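Local coordinates for triosephosphate isomerase (Toxoplasma gondii, PDB 5UPR), which probably catalyses the interconversion of D-glyceraldehyde 3-phosphate and dihydroxyacetone phosphate in glycolysis and gluconeogenesis, at the interface of chains A and B. Sequence-based numbering; all coordinates share one arbitrary frame. Chains: chain A/B, Triosephosphate isomerase.

Contact 1: the interface of chains A and B. Residues chain A 53, 78, 85-86, 89-90, 93, 95; chain B 18, 20, 51-52.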
ATOM      1  N   ILE A  53       3.642 -11.207   1.328  1.00 24.16           N
ATOM      2  CA  ILE A  53       3.252 -11.680   2.671  1.00 24.84           C
ATOM      3  C   ILE A  53       2.671 -13.082   2.650  1.00 27.86           C
ATOM      4  O   ILE A  53       3.045 -13.881   3.494  1.00 25.89           O
ATOM      5  CB  ILE A  53       2.286 -10.708   3.362  1.00 24.62           C
ATOM      6  CG1 ILE A  53       3.059  -9.410   3.724  1.00 23.65           C
ATOM      7  CG2 ILE A  53       1.750 -11.355   4.619  1.00 24.35           C
ATOM      8  CD1 ILE A  53       2.203  -8.259   4.220  1.00 23.68           C
ATOM      9  N   TYR A  78     -13.803  -3.008   5.063  1.00 22.45           N
ATOM     10  CA  TYR A  78     -13.814  -3.211   3.599  1.00 23.49           C
ATOM     11  C   TYR A  78     -14.680  -2.100   2.944  1.00 23.24           C
ATOM     12  O   TYR A  78     -15.643  -1.611   3.514  1.00 23.70           O
ATOM     13  CB  TYR A  78     -14.429  -4.588   3.233  1.00 24.53           C
ATOM     14  CG  TYR A  78     -13.651  -5.781   3.800  1.00 25.02           C
ATOM     15  CD1 TYR A  78     -12.386  -6.050   3.344  1.00 25.41           C
ATOM     16  CD2 TYR A  78     -14.188  -6.647   4.743  1.00 26.77           C
ATOM     17  CE1 TYR A  78     -11.665  -7.148   3.782  1.00 25.63           C
ATOM     18  CE2 TYR A  78     -13.465  -7.770   5.220  1.00 26.85           C
ATOM     19  CZ  TYR A  78     -12.176  -7.973   4.777  1.00 26.14           C
ATOM     20  OH  TYR A  78     -11.370  -9.027   5.164  1.00 26.35           O
ATOM     21  N   LEU A  85      -4.982  -1.315   1.825  1.00 18.02           N
ATOM     22  CA  LEU A  85      -5.199  -2.498   2.622  1.00 18.51           C
ATOM     23  C   LEU A  85      -5.683  -2.018   4.018  1.00 18.94           C
ATOM     24  O   LEU A  85      -4.923  -1.427   4.827  1.00 20.77           O
ATOM     25  CB  LEU A  85      -3.868  -3.271   2.784  1.00 18.39           C
ATOM     26  CG  LEU A  85      -3.175  -3.588   1.443  1.00 18.70           C
ATOM     27  CD1 LEU A  85      -1.909  -4.449   1.721  1.00 18.90           C
ATOM     28  CD2 LEU A  85      -4.030  -4.412   0.433  1.00 19.05           C
ATOM     29  N   SER A  86      -6.939  -2.328   4.325  1.00 20.90           N
ATOM     30  CA  SER A  86      -7.520  -1.994   5.626  1.00 19.68           C
ATOM     31  C   SER A  86      -7.049  -2.952   6.733  1.00 20.94           C
ATOM     32  O   SER A  86      -6.653  -4.119   6.480  1.00 21.05           O
ATOM     33  CB  SER A  86      -9.036  -2.013   5.540  1.00 20.35           C
ATOM     34  OG  SER A  86      -9.517  -3.312   5.245  1.00 19.50           O
HETATM   35  N   MSE A  89      -8.971  -6.208   6.668  1.00 21.99           N
HETATM   36  CA  MSE A  89      -8.476  -7.144   5.639  1.00 22.32           C
HETATM   37  C   MSE A  89      -7.228  -7.867   6.102  1.00 22.78           C
HETATM   38  O   MSE A  89      -7.073  -9.106   5.911  1.00 23.14           O
HETATM   39  CB  MSE A  89      -8.190  -6.336   4.353  1.00 22.16           C
HETATM   40  CG  MSE A  89      -7.705  -7.237   3.249  1.00 24.13           C
HETATM   41 SE   MSE A  89      -7.180  -6.226   1.683  0.91 26.16          SE
HETATM   42  CE  MSE A  89      -8.969  -5.851   0.973  1.00 24.62           C
ATOM     43  N   ILE A  90      -6.301  -7.071   6.675  1.00 21.69           N
ATOM     44  CA  ILE A  90      -4.994  -7.581   7.088  1.00 22.68           C
ATOM     45  C   ILE A  90      -5.234  -8.645   8.187  1.00 23.80           C
ATOM     46  O   ILE A  90      -4.730  -9.743   8.126  1.00 24.27           O
ATOM     47  CB  ILE A  90      -4.079  -6.416   7.543  1.00 21.39           C
ATOM     48  CG1 ILE A  90      -3.639  -5.595   6.306  1.00 20.68           C
ATOM     49  CG2 ILE A  90      -2.832  -6.913   8.255  1.00 21.19           C
ATOM     50  CD1 ILE A  90      -3.107  -4.215   6.662  1.00 19.43           C
ATOM     51  N   LYS A  93      -6.717 -11.880   6.912  1.00 26.68           N
ATOM     52  CA  LYS A  93      -5.713 -12.658   6.193  1.00 26.80           C
ATOM     53  C   LYS A  93      -4.689 -13.285   7.193  1.00 27.94           C
ATOM     54  O   LYS A  93      -3.674 -13.857   6.762  1.00 26.35           O
ATOM     55  CB  LYS A  93      -5.041 -11.735   5.156  1.00 26.06           C
ATOM     56  CG  LYS A  93      -3.993 -12.314   4.226  1.00 25.56           C
ATOM     57  CD  LYS A  93      -4.517 -13.475   3.433  1.00 26.24           C
ATOM     58  CE  LYS A  93      -3.530 -13.925   2.329  1.00 26.51           C
ATOM     59  NZ  LYS A  93      -3.805 -15.353   1.958  1.00 28.18           N
ATOM     60  N   ILE A  95      -2.593 -11.887   9.350  1.00 25.38           N
ATOM     61  CA  ILE A  95      -1.392 -11.111   9.536  1.00 24.43           C
ATOM     62  C   ILE A  95      -1.531 -10.431  10.900  1.00 24.16           C
ATOM     63  O   ILE A  95      -2.432  -9.605  11.061  1.00 22.75           O
ATOM     64  CB  ILE A  95      -1.250 -10.087   8.400  1.00 23.02           C
ATOM     65  CG1 ILE A  95      -1.128 -10.804   7.048  1.00 23.43           C
ATOM     66  CG2 ILE A  95      -0.044  -9.169   8.672  1.00 22.74           C
ATOM     67  CD1 ILE A  95      -1.393  -9.922   5.839  1.00 23.05           C
TER
ATOM     68  N   CYS B  18     -10.921  -2.286  -1.927  1.00 19.34           N
ATOM     69  CA  CYS B  18     -10.469  -2.780  -0.638  1.00 19.83           C
ATOM     70  C   CYS B  18     -11.493  -3.826  -0.143  1.00 20.86           C
ATOM     71  O   CYS B  18     -12.209  -3.647   0.880  1.00 21.70           O
ATOM     72  CB  CYS B  18     -10.293  -1.655   0.356  1.00 20.66           C
ATOM     73  SG  CYS B  18      -9.579  -2.141   1.919  1.00 21.16           S
ATOM     74  N   GLY B  20     -11.673  -8.261  -0.202  1.00 22.35           N
ATOM     75  CA  GLY B  20     -10.966  -9.526  -0.472  1.00 23.68           C
ATOM     76  C   GLY B  20     -10.611 -10.284   0.756  1.00 23.45           C
ATOM     77  O   GLY B  20     -10.181  -9.692   1.741  1.00 23.80           O
ATOM     78  N   LEU B  51      -2.319  -7.972  -1.424  1.00 22.44           N
ATOM     79  CA  LEU B  51      -2.172  -9.186  -0.616  1.00 22.68           C
ATOM     80  C   LEU B  51      -2.531 -10.497  -1.301  1.00 22.92           C
ATOM     81  O   LEU B  51      -1.954 -11.536  -0.986  1.00 22.62           O
ATOM     82  CB  LEU B  51      -3.017  -9.081   0.683  1.00 23.79           C
ATOM     83  CG  LEU B  51      -2.562  -8.076   1.735  1.00 24.95           C
ATOM     84  CD1 LEU B  51      -3.557  -7.955   2.890  1.00 26.88           C
ATOM     85  CD2 LEU B  51      -1.205  -8.459   2.307  1.00 25.79           C
ATOM     86  N   PHE B  52      -3.480 -10.429  -2.246  1.00 22.92           N
ATOM     87  CA  PHE B  52      -4.094 -11.573  -2.950  1.00 22.58           C
ATOM     88  C   PHE B  52      -3.621 -11.770  -4.401  1.00 22.94           C
ATOM     89  O   PHE B  52      -4.054 -12.736  -5.057  1.00 22.44           O
ATOM     90  CB  PHE B  52      -5.643 -11.410  -2.909  1.00 21.61           C
ATOM     91  CG  PHE B  52      -6.186 -11.343  -1.498  1.00 21.55           C
ATOM     92  CD1 PHE B  52      -6.163 -12.479  -0.714  1.00 23.11           C
ATOM     93  CD2 PHE B  52      -6.591 -10.159  -0.939  1.00 21.46           C
ATOM     94  CE1 PHE B  52      -6.582 -12.451   0.615  1.00 23.14           C
ATOM     95  CE2 PHE B  52      -6.967 -10.084   0.401  1.00 22.10           C
ATOM     96  CZ  PHE B  52      -6.961 -11.232   1.188  1.00 23.28           C
TER
HETATM   97  O   HOH W   1      -8.571 -10.650   4.132  1.00 25.53           O
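This patch is one part of the homodimer interface of a triosephosphate isomerase, whose TIM barrels, the portion of the longer protein present here, pair through the long loop after strand 65-69; its twin has the chains exchanged. The loop and helix 87-92 of chain A close over B:Cys18, the residue after the catalytic lysine in the chain, and over the 3-10 helix 50-52 of chain B.

B:Leu51 is the main plug. Its extended side chain, with CG beside its own backbone N (chi1 -69°), drives the isobutyl fork between A:Leu85, A:Ile90, A:Ile95 and A:Ile53. A:Leu85 crosses it obliquely, CD1 lying 3.7 Å from B:Leu51 CG. The CD2 branch meets A:Ile95 tip to tip, 3.8 Å from its CD1, and also touches the end of A:Ile53, while CD1 points to A:Ile90.

The selenomethionine A:Met89 runs antiparallel to B:Leu51. It is straight until chi3 (-78°), where the bend swings A:Met89 CE against the partner's backbone, 3.4 Å from B:Cys18 C. B:Cys18 sends SG, anti to its backbone N, to 3.5 Å from A:Ser86 OG. That hydroxyl accepts a hydrogen bond from A:Met89 N (3.3 Å), which ties the loop to the first turn of the helix. The carbonyl O of B:Cys18 lies at the edge of the A:Tyr78 ring, in its plane.

A:Lys93 bends at chi2 (57°) and meets B:Phe52 tip to tip, its aliphatic CD 3.6 Å from the ring atom CE1. One face of that phenyl ring rests on B:Leu51 CB. Polar bridging falls to water 1, 2.8 Å from A:Met89 O and 3.0 Å from B:Gly20 O.

Contact 2: the interface of chains A and B. Residues chain A 112-115, 119; chain B 110-113.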
ATOM      1  N   GLN A 112       3.765  13.911  -2.986  1.00 21.50           N
ATOM      2  CA  GLN A 112       2.516  13.768  -2.271  1.00 20.56           C
ATOM      3  C   GLN A 112       2.813  14.040  -0.787  1.00 20.09           C
ATOM      4  O   GLN A 112       3.753  13.431  -0.263  1.00 19.47           O
ATOM      5  CB  GLN A 112       1.927  12.345  -2.412  1.00 20.97           C
ATOM      6  CG  GLN A 112       0.552  12.233  -1.736  1.00 20.54           C
ATOM      7  CD  GLN A 112      -0.036  10.783  -1.754  1.00 21.40           C
ATOM      8  OE1 GLN A 112       0.484   9.910  -2.368  1.00 21.44           O
ATOM      9  NE2 GLN A 112      -1.188  10.611  -1.107  1.00 20.34           N
ATOM     10  N   PRO A 113       1.997  14.834  -0.107  1.00 19.39           N
ATOM     11  CA  PRO A 113       2.222  14.984   1.321  1.00 19.77           C
ATOM     12  C   PRO A 113       2.174  13.652   2.059  1.00 18.87           C
ATOM     13  O   PRO A 113       1.483  12.746   1.657  1.00 19.31           O
ATOM     14  CB  PRO A 113       1.073  15.910   1.771  1.00 19.97           C
ATOM     15  CG  PRO A 113       0.755  16.713   0.559  1.00 20.56           C
ATOM     16  CD  PRO A 113       0.980  15.758  -0.607  1.00 20.57           C
ATOM     17  N   GLY A 114       2.972  13.532   3.108  1.00 18.73           N
ATOM     18  CA  GLY A 114       2.997  12.354   3.952  1.00 19.61           C
ATOM     19  C   GLY A 114       1.916  12.386   5.035  1.00 19.63           C
ATOM     20  O   GLY A 114       1.021  13.228   5.012  1.00 18.30           O
ATOM     21  N   GLU A 115       2.039  11.410   5.931  1.00 18.80           N
ATOM     22  CA  GLU A 115       1.077  11.186   7.026  1.00 19.60           C
ATOM     23  C   GLU A 115       1.434  12.067   8.209  1.00 19.56           C
ATOM     24  O   GLU A 115       2.514  11.927   8.784  1.00 19.20           O
ATOM     25  CB  GLU A 115       1.183   9.700   7.457  1.00 20.39           C
ATOM     26  CG  GLU A 115       0.871   8.726   6.351  1.00 21.18           C
ATOM     27  CD  GLU A 115       1.188   7.266   6.635  1.00 22.02           C
ATOM     28  OE1 GLU A 115       1.486   6.841   7.807  1.00 23.19           O
ATOM     29  OE2 GLU A 115       1.228   6.559   5.578  1.00 22.97           O
ATOM     30  N   VAL A 119      -2.969  11.610  11.199  1.00 21.14           N
ATOM     31  CA  VAL A 119      -3.224  10.484  10.280  1.00 20.84           C
ATOM     32  C   VAL A 119      -2.631   9.184  10.794  1.00 19.19           C
ATOM     33  O   VAL A 119      -3.320   8.114  10.780  1.00 19.26           O
ATOM     34  CB  VAL A 119      -2.764  10.827   8.850  1.00 21.06           C
ATOM     35  CG1 VAL A 119      -2.700   9.579   7.972  1.00 20.18           C
ATOM     36  CG2 VAL A 119      -3.666  11.908   8.255  1.00 22.18           C
TER
ATOM     37  N   GLY B 110      -8.594   9.707   4.958  1.00 19.40           N
ATOM     38  CA  GLY B 110      -8.455   9.910   6.420  1.00 19.94           C
ATOM     39  C   GLY B 110      -7.793  11.188   6.819  1.00 20.92           C
ATOM     40  O   GLY B 110      -7.204  11.265   7.889  1.00 22.35           O
ATOM     41  N   GLY B 111      -7.865  12.200   5.972  1.00 20.51           N
ATOM     42  CA  GLY B 111      -7.202  13.499   6.239  1.00 21.22           C
ATOM     43  C   GLY B 111      -5.814  13.633   5.586  1.00 20.76           C
ATOM     44  O   GLY B 111      -5.223  14.704   5.598  1.00 21.14           O
ATOM     45  N   GLN B 112      -5.272  12.564   5.025  1.00 20.06           N
ATOM     46  CA  GLN B 112      -3.981  12.698   4.314  1.00 20.09           C
ATOM     47  C   GLN B 112      -4.331  13.253   2.913  1.00 20.44           C
ATOM     48  O   GLN B 112      -5.216  12.731   2.265  1.00 19.84           O
ATOM     49  CB  GLN B 112      -3.267  11.366   4.131  1.00 19.33           C
ATOM     50  CG  GLN B 112      -1.921  11.510   3.494  1.00 18.68           C
ATOM     51  CD  GLN B 112      -1.195  10.147   3.269  1.00 18.37           C
ATOM     52  OE1 GLN B 112      -1.691   9.059   3.682  1.00 17.95           O
ATOM     53  NE2 GLN B 112      -0.013  10.221   2.603  1.00 17.45           N
ATOM     54  N   PRO B 113      -3.627  14.274   2.445  1.00 20.11           N
ATOM     55  CA  PRO B 113      -3.858  14.736   1.104  1.00 21.00           C
ATOM     56  C   PRO B 113      -3.676  13.612   0.065  1.00 20.37           C
ATOM     57  O   PRO B 113      -2.906  12.702   0.275  1.00 20.05           O
ATOM     58  CB  PRO B 113      -2.803  15.831   0.916  1.00 21.04           C
ATOM     59  CG  PRO B 113      -2.686  16.399   2.267  1.00 21.94           C
ATOM     60  CD  PRO B 113      -2.709  15.177   3.159  1.00 21.60           C
TER
HETATM   61  O   HOH W   2      -1.075   6.427   3.358  1.00 21.81           O
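The loop between helices 103-107 and 117-129, which follows the conserved active-site segment of the TIM barrel, meets its symmetry mate here in a reciprocal glutamine-proline lock.

In each chain Gln112 is fully extended, CG anti to the backbone N (chi1 -176°), and the two side chains cross at about a right angle. A:Gln112 NE2 donates to the carbonyl B:Pro113 O at 3.0 Å, and the bond is nearly straight (164° at H). The reverse bond, from B:Gln112 NE2 to A:Pro113 O, is 3.1 Å long. Both acceptors lie in the plane of the donating amide, and each N-H arrives on a carbonyl lone pair, so the pair holds both amides against rotation. The proline rings abut obliquely through their CB-CG edges, with A:Pro113 CG 3.7 Å from B:Pro113 CB.

The other end of the B:Gln112 amide is held through water 2, whose O sits 2.7 Å from B:Gln112 OE1. The same water 2 O lies 3.2 Å from the carboxylate atom A:Glu115 OE2. The carboxylate and amide planes stand 68° apart, and A:Glu115 crosses B:Gln112 obliquely, its CG over one face of the amide. The CG2 branch of A:Val119, in the first turn of helix 117-129, rests against the glycine turn, 3.6 Å from B:Gly110 O.

The lock adds paired, directional polar bonds to the dimer interface and ties together the loops that trail the two active sites.

Contact 1 and contact 2 belong to the same two-fold interface, with the centres of their C-alpha atoms about 21 Å apart, yet they share no residue. Contact 1 is built from unlike elements of the two chains. In contact 2 the Gln112-Pro113 pairing relates the two chains directly, as expected close to the two-fold axis, while its flanking contacts, like contact 1, recur with the chains exchanged. The apolar packing of the first and the directional bonds of the second would complement each other, one burying surface and the other setting the register. Both involve segments adjoining the catalytic centre, which may couple dimer formation to active-site order.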